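Local structure of mbDLG-3 protein (Monosiga brevicollis, 6X1N) at residues Leu21-Pro29 with Leu71-Val81; Gln54-Asn65 with Met89-Tyr100. The protein probably serves as a membrane-associated scaffold that binds protein kinases, this chain being its third PDZ domain, a fold that recognises the C-terminal tails of partners. One frame throughout, in Å; residues are numbered along the deposited sequence.

Interaction 1: Leu21-Pro29 with Leu71-Val81; sequences LLGPAKAGP and LASYRQAANLV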
loop_
_atom_site.group_PDB
_atom_site.type_symbol
_atom_site.label_atom_id
_atom_site.label_comp_id
_atom_site.label_asym_id
_atom_site.label_seq_id
_atom_site.Cartn_x
_atom_site.Cartn_y
_atom_site.Cartn_z
ATOM N N LEU A 21 -3.697 1.085 -5.028
ATOM C CA LEU A 21 -2.344 0.553 -4.913
ATOM C C LEU A 21 -1.853 -0.005 -6.243
ATOM O O LEU A 21 -2.629 -0.251 -7.173
ATOM C CB LEU A 21 -2.203 -0.467 -3.767
ATOM C CG LEU A 21 -3.078 -1.725 -3.758
ATOM C CD1 LEU A 21 -2.620 -2.778 -4.770
ATOM C CD2 LEU A 21 -3.105 -2.345 -2.369
ATOM N N LEU A 22 -0.544 -0.216 -6.313
ATOM C CA LEU A 22 0.080 -0.826 -7.474
ATOM C C LEU A 22 1.095 -1.852 -7.004
ATOM O O LEU A 22 1.518 -1.870 -5.842
ATOM C CB LEU A 22 0.724 0.193 -8.432
ATOM C CG LEU A 22 1.960 1.006 -8.033
ATOM C CD1 LEU A 22 3.260 0.179 -7.961
ATOM C CD2 LEU A 22 2.130 2.134 -9.041
ATOM N N GLY A 23 1.488 -2.712 -7.924
ATOM C CA GLY A 23 2.492 -3.697 -7.632
ATOM C C GLY A 23 2.950 -4.354 -8.911
ATOM O O GLY A 23 2.507 -4.002 -10.006
ATOM N N PRO A 24 3.855 -5.321 -8.797
ATOM C CA PRO A 24 4.384 -5.987 -9.989
ATOM C C PRO A 24 3.411 -7.032 -10.513
ATOM O O PRO A 24 2.509 -7.493 -9.816
ATOM C CB PRO A 24 5.665 -6.655 -9.473
ATOM C CG PRO A 24 5.379 -6.945 -8.051
ATOM C CD PRO A 24 4.440 -5.843 -7.552
ATOM N N ALA A 25 3.604 -7.398 -11.778
ATOM C CA ALA A 25 2.758 -8.420 -12.381
ATOM C C ALA A 25 2.886 -9.758 -11.658
ATOM O O ALA A 25 1.883 -10.453 -11.444
ATOM C CB ALA A 25 3.110 -8.587 -13.861
ATOM N N LYS A 26 4.096 -10.124 -11.252
ATOM C CA LYS A 26 4.398 -11.455 -10.738
ATOM C C LYS A 26 4.917 -11.334 -9.311
ATOM O O LYS A 26 5.773 -10.488 -9.032
ATOM C CB LYS A 26 5.464 -12.106 -11.638
ATOM C CG LYS A 26 5.864 -13.542 -11.308
ATOM C CD LYS A 26 6.626 -14.194 -12.479
ATOM C CE LYS A 26 7.967 -13.511 -12.760
ATOM N NZ LYS A 26 9.011 -13.822 -11.739
ATOM N N ALA A 27 4.400 -12.172 -8.417
ATOM C CA ALA A 27 4.874 -12.240 -7.044
ATOM C C ALA A 27 6.193 -12.993 -6.975
ATOM O O ALA A 27 6.479 -13.867 -7.802
ATOM C CB ALA A 27 3.841 -12.962 -6.178
ATOM N N GLY A 28 6.986 -12.678 -5.955
ATOM C CA GLY A 28 8.203 -13.408 -5.694
ATOM C C GLY A 28 9.445 -12.573 -5.929
ATOM O O GLY A 28 9.370 -11.372 -6.224
ATOM N N PRO A 29 10.615 -13.198 -5.769
ATOM C CA PRO A 29 11.885 -12.481 -5.933
ATOM C C PRO A 29 11.983 -11.760 -7.269
ATOM O O PRO A 29 11.503 -12.232 -8.307
ATOM C CB PRO A 29 12.925 -13.601 -5.822
ATOM C CG PRO A 29 12.269 -14.616 -4.944
ATOM C CD PRO A 29 10.827 -14.603 -5.382
ATOM N N LEU A 71 7.269 -9.025 -1.483
ATOM C CA LEU A 71 7.335 -9.723 -2.761
ATOM C C LEU A 71 5.958 -9.953 -3.368
ATOM O O LEU A 71 5.822 -10.761 -4.290
ATOM C CB LEU A 71 8.075 -11.056 -2.616
ATOM C CG LEU A 71 9.485 -11.035 -2.016
ATOM C CD1 LEU A 71 10.035 -12.461 -1.978
ATOM C CD2 LEU A 71 10.380 -10.151 -2.837
ATOM N N ALA A 72 4.933 -9.265 -2.873
ATOM C CA ALA A 72 3.579 -9.511 -3.341
ATOM C C ALA A 72 3.400 -8.993 -4.764
ATOM O O ALA A 72 3.990 -7.991 -5.162
ATOM C CB ALA A 72 2.569 -8.838 -2.412
ATOM N N SER A 73 2.564 -9.685 -5.535
ATOM C CA SER A 73 2.112 -9.123 -6.802
ATOM C C SER A 73 1.017 -8.083 -6.555
ATOM O O SER A 73 0.372 -8.070 -5.508
ATOM C CB SER A 73 1.520 -10.223 -7.684
ATOM O OG SER A 73 0.392 -10.779 -7.041
ATOM N N TYR A 74 0.764 -7.257 -7.576
ATOM C CA TYR A 74 -0.425 -6.414 -7.551
ATOM C C TYR A 74 -1.662 -7.242 -7.254
ATOM O O TYR A 74 -2.444 -6.912 -6.362
ATOM C CB TYR A 74 -0.613 -5.702 -8.888
ATOM C CG TYR A 74 -2.019 -5.160 -8.963
ATOM C CD1 TYR A 74 -2.372 -4.037 -8.229
ATOM C CD2 TYR A 74 -3.019 -5.804 -9.702
ATOM C CE1 TYR A 74 -3.668 -3.545 -8.245
ATOM C CE2 TYR A 74 -4.321 -5.329 -9.716
ATOM C CZ TYR A 74 -4.629 -4.196 -8.995
ATOM O OH TYR A 74 -5.920 -3.713 -9.009
ATOM N N ARG A 75 -1.854 -8.331 -8.000
ATOM C CA ARG A 75 -3.070 -9.120 -7.836
ATOM C C ARG A 75 -3.217 -9.608 -6.404
ATOM O O ARG A 75 -4.318 -9.579 -5.838
ATOM C CB ARG A 75 -3.052 -10.304 -8.801
ATOM C CG ARG A 75 -4.407 -10.954 -9.017
ATOM C CD ARG A 75 -5.187 -10.204 -10.087
ATOM N NE ARG A 75 -4.668 -10.454 -11.428
ATOM C CZ ARG A 75 -5.111 -9.845 -12.521
ATOM N NH1 ARG A 75 -6.077 -8.938 -12.434
ATOM N NH2 ARG A 75 -4.589 -10.148 -13.702
ATOM N N GLN A 76 -2.116 -10.073 -5.803
ATOM C CA GLN A 76 -2.163 -10.558 -4.427
ATOM C C GLN A 76 -2.582 -9.456 -3.460
ATOM O O GLN A 76 -3.432 -9.672 -2.587
ATOM C CB GLN A 76 -0.792 -11.108 -4.047
ATOM C CG GLN A 76 -0.696 -11.627 -2.628
ATOM C CD GLN A 76 0.738 -11.819 -2.192
ATOM O OE1 GLN A 76 1.618 -12.063 -3.016
ATOM N NE2 GLN A 76 0.988 -11.663 -0.895
ATOM N N ALA A 77 -1.990 -8.263 -3.595
ATOM C CA ALA A 77 -2.325 -7.159 -2.695
ATOM C C ALA A 77 -3.762 -6.692 -2.892
ATOM O O ALA A 77 -4.484 -6.448 -1.915
ATOM C CB ALA A 77 -1.349 -5.996 -2.892
ATOM N N ALA A 78 -4.197 -6.544 -4.143
ATOM C CA ALA A 78 -5.562 -6.084 -4.381
ATOM C C ALA A 78 -6.567 -7.097 -3.865
ATOM O O ALA A 78 -7.620 -6.728 -3.325
ATOM C CB ALA A 78 -5.775 -5.820 -5.870
ATOM N N ASN A 79 -6.241 -8.382 -3.995
ATOM C CA ASN A 79 -7.109 -9.439 -3.499
ATOM C C ASN A 79 -7.169 -9.419 -1.978
ATOM O O ASN A 79 -8.249 -9.567 -1.394
ATOM C CB ASN A 79 -6.573 -10.776 -4.011
ATOM C CG ASN A 79 -7.617 -11.871 -4.034
ATOM O OD1 ASN A 79 -8.617 -11.786 -4.755
ATOM N ND2 ASN A 79 -7.358 -12.940 -3.284
ATOM N N LEU A 80 -6.020 -9.218 -1.323
ATOM C CA LEU A 80 -5.991 -9.095 0.131
ATOM C C LEU A 80 -6.953 -8.005 0.598
ATOM O O LEU A 80 -7.778 -8.228 1.493
ATOM C CB LEU A 80 -4.551 -8.815 0.585
ATOM C CG LEU A 80 -4.270 -8.733 2.088
ATOM C CD1 LEU A 80 -4.655 -10.006 2.817
ATOM C CD2 LEU A 80 -2.813 -8.388 2.336
ATOM N N VAL A 81 -6.894 -6.836 -0.037
ATOM C CA VAL A 81 -7.781 -5.729 0.322
ATOM C C VAL A 81 -9.237 -6.096 0.072
ATOM O O VAL A 81 -10.104 -5.884 0.931
ATOM C CB VAL A 81 -7.405 -4.458 -0.457
ATOM C CG1 VAL A 81 -8.431 -3.347 -0.176
ATOM C CG2 VAL A 81 -6.019 -4.012 -0.089
HETATM O O HOH W 1 -0.347 -8.938 -10.440
#

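Interaction 2: Gln54-Asn65 with Met89-Tyr100; sequences QVFEGDQILSMN and MTLNLTANPGMY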
loop_
_atom_site.group_PDB
_atom_site.type_symbol
_atom_site.label_atom_id
_atom_site.label_comp_id
_atom_site.label_asym_id
_atom_site.label_seq_id
_atom_site.Cartn_x
_atom_site.Cartn_y
_atom_site.Cartn_z
ATOM N N GLN A 54 -2.246 10.278 6.933
ATOM C CA GLN A 54 -0.981 9.593 7.169
ATOM C C GLN A 54 -0.724 8.498 6.145
ATOM O O GLN A 54 0.072 7.590 6.398
ATOM C CB GLN A 54 -0.905 9.047 8.595
ATOM C CG GLN A 54 -0.744 10.144 9.648
ATOM C CD GLN A 54 0.638 10.812 9.615
ATOM O OE1 GLN A 54 1.626 10.245 10.092
ATOM N NE2 GLN A 54 0.705 12.027 9.067
ATOM N N VAL A 55 -1.381 8.573 4.995
ATOM C CA VAL A 55 -1.218 7.635 3.894
ATOM C C VAL A 55 -0.997 8.467 2.642
ATOM O O VAL A 55 -1.824 9.332 2.331
ATOM C CB VAL A 55 -2.464 6.748 3.733
ATOM C CG1 VAL A 55 -2.276 5.747 2.610
ATOM C CG2 VAL A 55 -2.818 6.055 5.062
ATOM N N PHE A 56 0.105 8.230 1.931
ATOM C CA PHE A 56 0.489 9.100 0.836
ATOM C C PHE A 56 0.773 8.302 -0.424
ATOM O O PHE A 56 1.360 7.217 -0.379
ATOM C CB PHE A 56 1.767 9.888 1.173
ATOM C CG PHE A 56 1.690 10.674 2.451
ATOM C CD1 PHE A 56 0.633 11.528 2.694
ATOM C CD2 PHE A 56 2.684 10.549 3.403
ATOM C CE1 PHE A 56 0.583 12.258 3.873
ATOM C CE2 PHE A 56 2.634 11.263 4.574
ATOM C CZ PHE A 56 1.588 12.120 4.813
ATOM N N GLU A 57 0.426 8.882 -1.568
ATOM C CA GLU A 57 0.904 8.335 -2.826
ATOM C C GLU A 57 2.426 8.240 -2.797
ATOM O O GLU A 57 3.109 9.120 -2.263
ATOM C CB GLU A 57 0.451 9.228 -3.976
ATOM C CG GLU A 57 0.908 8.669 -5.298
ATOM C CD GLU A 57 0.385 9.415 -6.497
ATOM O OE1 GLU A 57 -0.560 10.233 -6.353
ATOM O OE2 GLU A 57 0.945 9.168 -7.593
ATOM N N GLY A 58 2.958 7.143 -3.326
ATOM C CA GLY A 58 4.383 6.897 -3.289
ATOM C C GLY A 58 4.877 6.197 -2.047
ATOM O O GLY A 58 6.085 5.932 -1.942
ATOM N N ASP A 59 3.997 5.884 -1.106
ATOM C CA ASP A 59 4.376 5.052 0.030
ATOM C C ASP A 59 4.529 3.608 -0.424
ATOM O O ASP A 59 3.701 3.087 -1.183
ATOM C CB ASP A 59 3.272 5.042 1.092
ATOM C CG ASP A 59 3.204 6.304 1.913
ATOM O OD1 ASP A 59 4.152 7.121 1.874
ATOM O OD2 ASP A 59 2.209 6.421 2.658
ATOM N N GLN A 60 5.566 2.941 0.074
ATOM C CA GLN A 60 5.605 1.491 -0.010
ATOM C C GLN A 60 4.778 0.918 1.127
ATOM O O GLN A 60 4.918 1.344 2.283
ATOM C CB GLN A 60 7.039 0.977 0.067
ATOM C CG GLN A 60 7.069 -0.535 -0.041
ATOM C CD GLN A 60 8.420 -1.110 -0.392
ATOM O OE1 GLN A 60 9.428 -0.403 -0.434
ATOM N NE2 GLN A 60 8.451 -2.421 -0.636
ATOM N N ILE A 61 3.892 -0.021 0.793
ATOM C CA ILE A 61 3.155 -0.779 1.795
ATOM C C ILE A 61 4.031 -1.974 2.149
ATOM O O ILE A 61 4.075 -2.964 1.419
ATOM C CB ILE A 61 1.786 -1.235 1.292
ATOM C CG1 ILE A 61 0.982 -0.079 0.686
ATOM C CG2 ILE A 61 1.024 -1.870 2.444
ATOM C CD1 ILE A 61 -0.422 -0.503 0.213
ATOM N N LEU A 62 4.728 -1.889 3.280
ATOM C CA LEU A 62 5.615 -2.977 3.682
ATOM C C LEU A 62 4.821 -4.176 4.181
ATOM O O LEU A 62 5.203 -5.332 3.946
ATOM C CB LEU A 62 6.593 -2.491 4.749
ATOM C CG LEU A 62 7.552 -1.397 4.272
ATOM C CD1 LEU A 62 8.259 -0.721 5.454
ATOM C CD2 LEU A 62 8.571 -1.959 3.296
ATOM N N SER A 63 3.712 -3.929 4.872
ATOM C CA SER A 63 2.854 -5.012 5.322
ATOM C C SER A 63 1.433 -4.493 5.436
ATOM O O SER A 63 1.200 -3.288 5.583
ATOM C CB SER A 63 3.336 -5.577 6.663
ATOM O OG SER A 63 3.311 -4.575 7.658
ATOM N N MET A 64 0.484 -5.421 5.360
ATOM C CA MET A 64 -0.926 -5.107 5.510
ATOM C C MET A 64 -1.582 -6.257 6.251
ATOM O O MET A 64 -1.456 -7.412 5.837
ATOM C CB MET A 64 -1.592 -4.947 4.144
ATOM C CG MET A 64 -3.073 -4.632 4.225
ATOM S SD MET A 64 -3.904 -4.593 2.627
ATOM C CE MET A 64 -3.022 -3.263 1.801
ATOM N N ASN A 65 -2.268 -5.945 7.346
ATOM C CA ASN A 65 -2.990 -6.953 8.119
ATOM C C ASN A 65 -2.091 -8.134 8.476
ATOM O O ASN A 65 -2.478 -9.296 8.364
ATOM C CB ASN A 65 -4.272 -7.391 7.411
ATOM C CG ASN A 65 -5.332 -6.315 7.435
ATOM O OD1 ASN A 65 -5.195 -5.330 8.158
ATOM N ND2 ASN A 65 -6.390 -6.491 6.665
ATOM N N MET A 89 -8.093 -2.351 8.280
ATOM C CA MET A 89 -6.843 -2.525 7.557
ATOM C C MET A 89 -5.726 -1.864 8.351
ATOM O O MET A 89 -5.785 -0.659 8.615
ATOM C CB MET A 89 -6.946 -1.890 6.172
ATOM C CG MET A 89 -5.690 -2.050 5.349
ATOM S SD MET A 89 -5.688 -1.056 3.847
ATOM C CE MET A 89 -7.030 -1.809 2.927
ATOM N N THR A 90 -4.709 -2.632 8.724
ATOM C CA THR A 90 -3.523 -2.080 9.362
ATOM C C THR A 90 -2.398 -2.108 8.339
ATOM O O THR A 90 -2.230 -3.103 7.627
ATOM C CB THR A 90 -3.151 -2.853 10.625
ATOM O OG1 THR A 90 -4.240 -2.777 11.559
ATOM C CG2 THR A 90 -1.922 -2.236 11.266
ATOM N N LEU A 91 -1.657 -1.007 8.248
ATOM C CA LEU A 91 -0.613 -0.821 7.251
ATOM C C LEU A 91 0.674 -0.394 7.932
ATOM O O LEU A 91 0.648 0.408 8.871
ATOM C CB LEU A 91 -0.987 0.312 6.296
ATOM C CG LEU A 91 -2.265 0.155 5.484
ATOM C CD1 LEU A 91 -2.633 1.499 4.878
ATOM C CD2 LEU A 91 -2.079 -0.876 4.401
ATOM N N ASN A 92 1.799 -0.910 7.448
ATOM C CA ASN A 92 3.112 -0.339 7.707
ATOM C C ASN A 92 3.559 0.313 6.412
ATOM O O ASN A 92 3.691 -0.375 5.389
ATOM C CB ASN A 92 4.122 -1.413 8.100
ATOM C CG ASN A 92 4.094 -1.733 9.567
ATOM O OD1 ASN A 92 3.032 -1.929 10.153
ATOM N ND2 ASN A 92 5.272 -1.785 10.180
ATOM N N LEU A 93 3.761 1.625 6.451
ATOM C CA LEU A 93 4.012 2.441 5.273
ATOM C C LEU A 93 5.302 3.223 5.448
ATOM O O LEU A 93 5.648 3.648 6.556
ATOM C CB LEU A 93 2.906 3.496 5.123
ATOM C CG LEU A 93 1.485 2.972 4.965
ATOM C CD1 LEU A 93 0.486 4.114 5.035
ATOM C CD2 LEU A 93 1.323 2.230 3.658
ATOM N N THR A 94 5.994 3.467 4.344
ATOM C CA THR A 94 7.076 4.443 4.351
ATOM C C THR A 94 7.225 5.017 2.951
ATOM O O THR A 94 7.046 4.300 1.963
ATOM C CB THR A 94 8.384 3.818 4.867
ATOM O OG1 THR A 94 9.319 4.850 5.219
ATOM C CG2 THR A 94 8.993 2.873 3.832
ATOM N N ALA A 95 7.492 6.314 2.860
ATOM C CA ALA A 95 7.665 6.920 1.549
ATOM C C ALA A 95 8.890 6.319 0.882
ATOM O O ALA A 95 9.949 6.193 1.501
ATOM C CB ALA A 95 7.831 8.436 1.688
ATOM N N ASN A 96 8.753 5.914 -0.370
ATOM C CA ASN A 96 9.860 5.294 -1.095
ATOM C C ASN A 96 9.853 5.842 -2.508
ATOM O O ASN A 96 9.432 5.175 -3.459
ATOM C CB ASN A 96 9.770 3.767 -1.052
ATOM C CG ASN A 96 10.985 3.096 -1.649
ATOM O OD1 ASN A 96 11.854 3.759 -2.220
ATOM N ND2 ASN A 96 11.033 1.768 -1.556
ATOM N N PRO A 97 10.299 7.091 -2.677
ATOM C CA PRO A 97 10.191 7.721 -3.999
ATOM C C PRO A 97 11.068 7.082 -5.050
ATOM O O PRO A 97 10.683 7.064 -6.224
ATOM C CB PRO A 97 10.581 9.182 -3.726
ATOM C CG PRO A 97 11.418 9.123 -2.496
ATOM C CD PRO A 97 10.831 8.019 -1.662
ATOM N N GLY A 98 12.226 6.545 -4.666
ATOM C CA GLY A 98 13.090 5.926 -5.656
ATOM C C GLY A 98 12.435 4.728 -6.312
ATOM O O GLY A 98 12.362 4.632 -7.542
ATOM N N MET A 99 11.916 3.807 -5.498
ATOM C CA MET A 99 11.276 2.625 -6.066
ATOM C C MET A 99 9.980 2.992 -6.773
ATOM O O MET A 99 9.655 2.418 -7.818
ATOM C CB MET A 99 11.031 1.573 -4.985
ATOM C CG MET A 99 10.451 0.272 -5.534
ATOM S SD MET A 99 11.598 -0.622 -6.630
ATOM C CE MET A 99 12.593 -1.482 -5.425
ATOM N N TYR A 100 9.231 3.945 -6.218
ATOM C CA TYR A 100 8.021 4.402 -6.894
ATOM C C TYR A 100 8.354 4.940 -8.281
ATOM O O TYR A 100 7.641 4.656 -9.251
ATOM C CB TYR A 100 7.308 5.445 -6.034
ATOM C CG TYR A 100 5.887 5.747 -6.470
ATOM C CD1 TYR A 100 4.920 4.751 -6.495
ATOM C CD2 TYR A 100 5.503 7.039 -6.822
ATOM C CE1 TYR A 100 3.611 5.022 -6.884
ATOM C CE2 TYR A 100 4.190 7.320 -7.206
ATOM C CZ TYR A 100 3.253 6.310 -7.230
ATOM O OH TYR A 100 1.951 6.579 -7.617
HETATM O O HOH W 2 0.571 -4.350 8.941
#

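Interaction 1: Leu21-Pro29 with Leu71-Val81
The ring of Y74 presents an edge to the strand: L21 O lies near the ring plane, 3.6 Å from Y74 CE1, and G23 N borders the same plane. With its CG anti to the backbone N (chi1 164°), Y74 lays this ring along L21-G23. This contact forms one side of the PDZ groove, the slot between strand 19-22 and helix 74-82 into which, in PDZ domains generally, a C-terminal peptide is added as a further strand. L21 probably helps line the groove, as the equivalent residue does in other PDZ domains. Its CG sits between the backbone N and carbonyl carbon (chi1 58°), and both methyls rest on A77 CB; L21 CD1 also touches Y74 CD1 at 3.7 Å, while L21 CD2 passes V81 CG2 at 4.1 Å, the two side chains running in opposite directions.

Beyond the strand, the chain grips the helix start through its backbone. Y74 N donates to P24 O over 2.8 Å, almost straight (169°) and in the carbonyl plane. The P24 ring bears on the segment as well, its CD 3.2 Å from A72 O. A CB on G23 would come too near Y74 N, consistent with glycine at this close passage. S73 is the N-cap, its OG accepting from Q76 N, and its CB packs against A27. A second backbone bond, from G28 N to L71 O, ties the far end of the loop, where L71 lays its two methyls along G28; at the backbone angles of G28 a CB would be jammed against the carbonyl O of A27, which calls for glycine. Water 1 completes the seam, donating to A25 O and accepting from R75 N, each at 2.9 Å. Beside the G28 bond, A27 CA comes within 3.3 Å of the same carbonyl oxygen, L71 O.

Interaction 2: Gln54-Asn65 with Met89-Tyr100
Strands 59-64 and 89-95 pair antiparallel, their short axes running at 150° to each other and approaching to 4.3 Å. The ladder is regular at Q60 and T94, which exchange both backbone bonds, and then slips by one residue: L62 and S63 both face N92, a classic beta bulge. L62 N donates to N92 O, while S63 O takes the N-H of N92. Beyond it the pairing ends in a side chain, for N65 OD1 accepts from T90 N at 2.8 Å and N65 N donates to T90 O.

I61, M64, L91 and L93 share the inner face of the sheet. L91 CD2 touches both I61 CG2 and M64 CE, 3.7 Å from the latter, and L93 CD1 reaches V55. On the other face, Q60 and N96 run side by side, and N96 ND2 donates in its own amide plane to Q60 OE1 over 2.9 Å. N96 also N-caps the following helix, where its OD1 accepts from M99 N. From that helix Y100 folds back, CG anti to the backbone N (chi1 -166°), and lays one ring face over G58 CA, 3.7 Å from the centroid, a CH-pi contact. Y100 OH donates to E57 OE2 at 2.8 Å, on the anti side and somewhat out of the carboxylate plane, the carboxylate being turned 81° from the ring. A leucine here would probably leave E57 without its hydroxyl mate and G58 without a flat ring above it.

D59 OD2 accepts from F56 N and forms a salt bridge with R6 of strand 6-11. Strand 59-64 pairs with strand 38-43 on its other side, M64 and M89 reach helix 74-82, and helix 97-102 closes over the F56-D59 type II turn.

How the interactions relate
Interactions 1 and 2 illustrate how the groove of a PDZ domain is built onto its sheet: their centres are 13 Å apart, yet they touch. The helix that borders the groove in 71-81 rests on the strand pair of interaction 2, V81 CG2 lying 3.5 Å from M64 SD and V81 CG1 3.7 Å from M89 CE. V81, one of the helix residues that meet L21, is therefore backed by two methionines. From strand 19-22, whose L21 faces the helix, L22 CD2 comes within 3.9 Å of Y100 CE1, joining the strand to the C-terminal helix. A glycerol, probably from crystallisation, lies about 4 Å from the V81 side chain, consistent with an accessible pocket there.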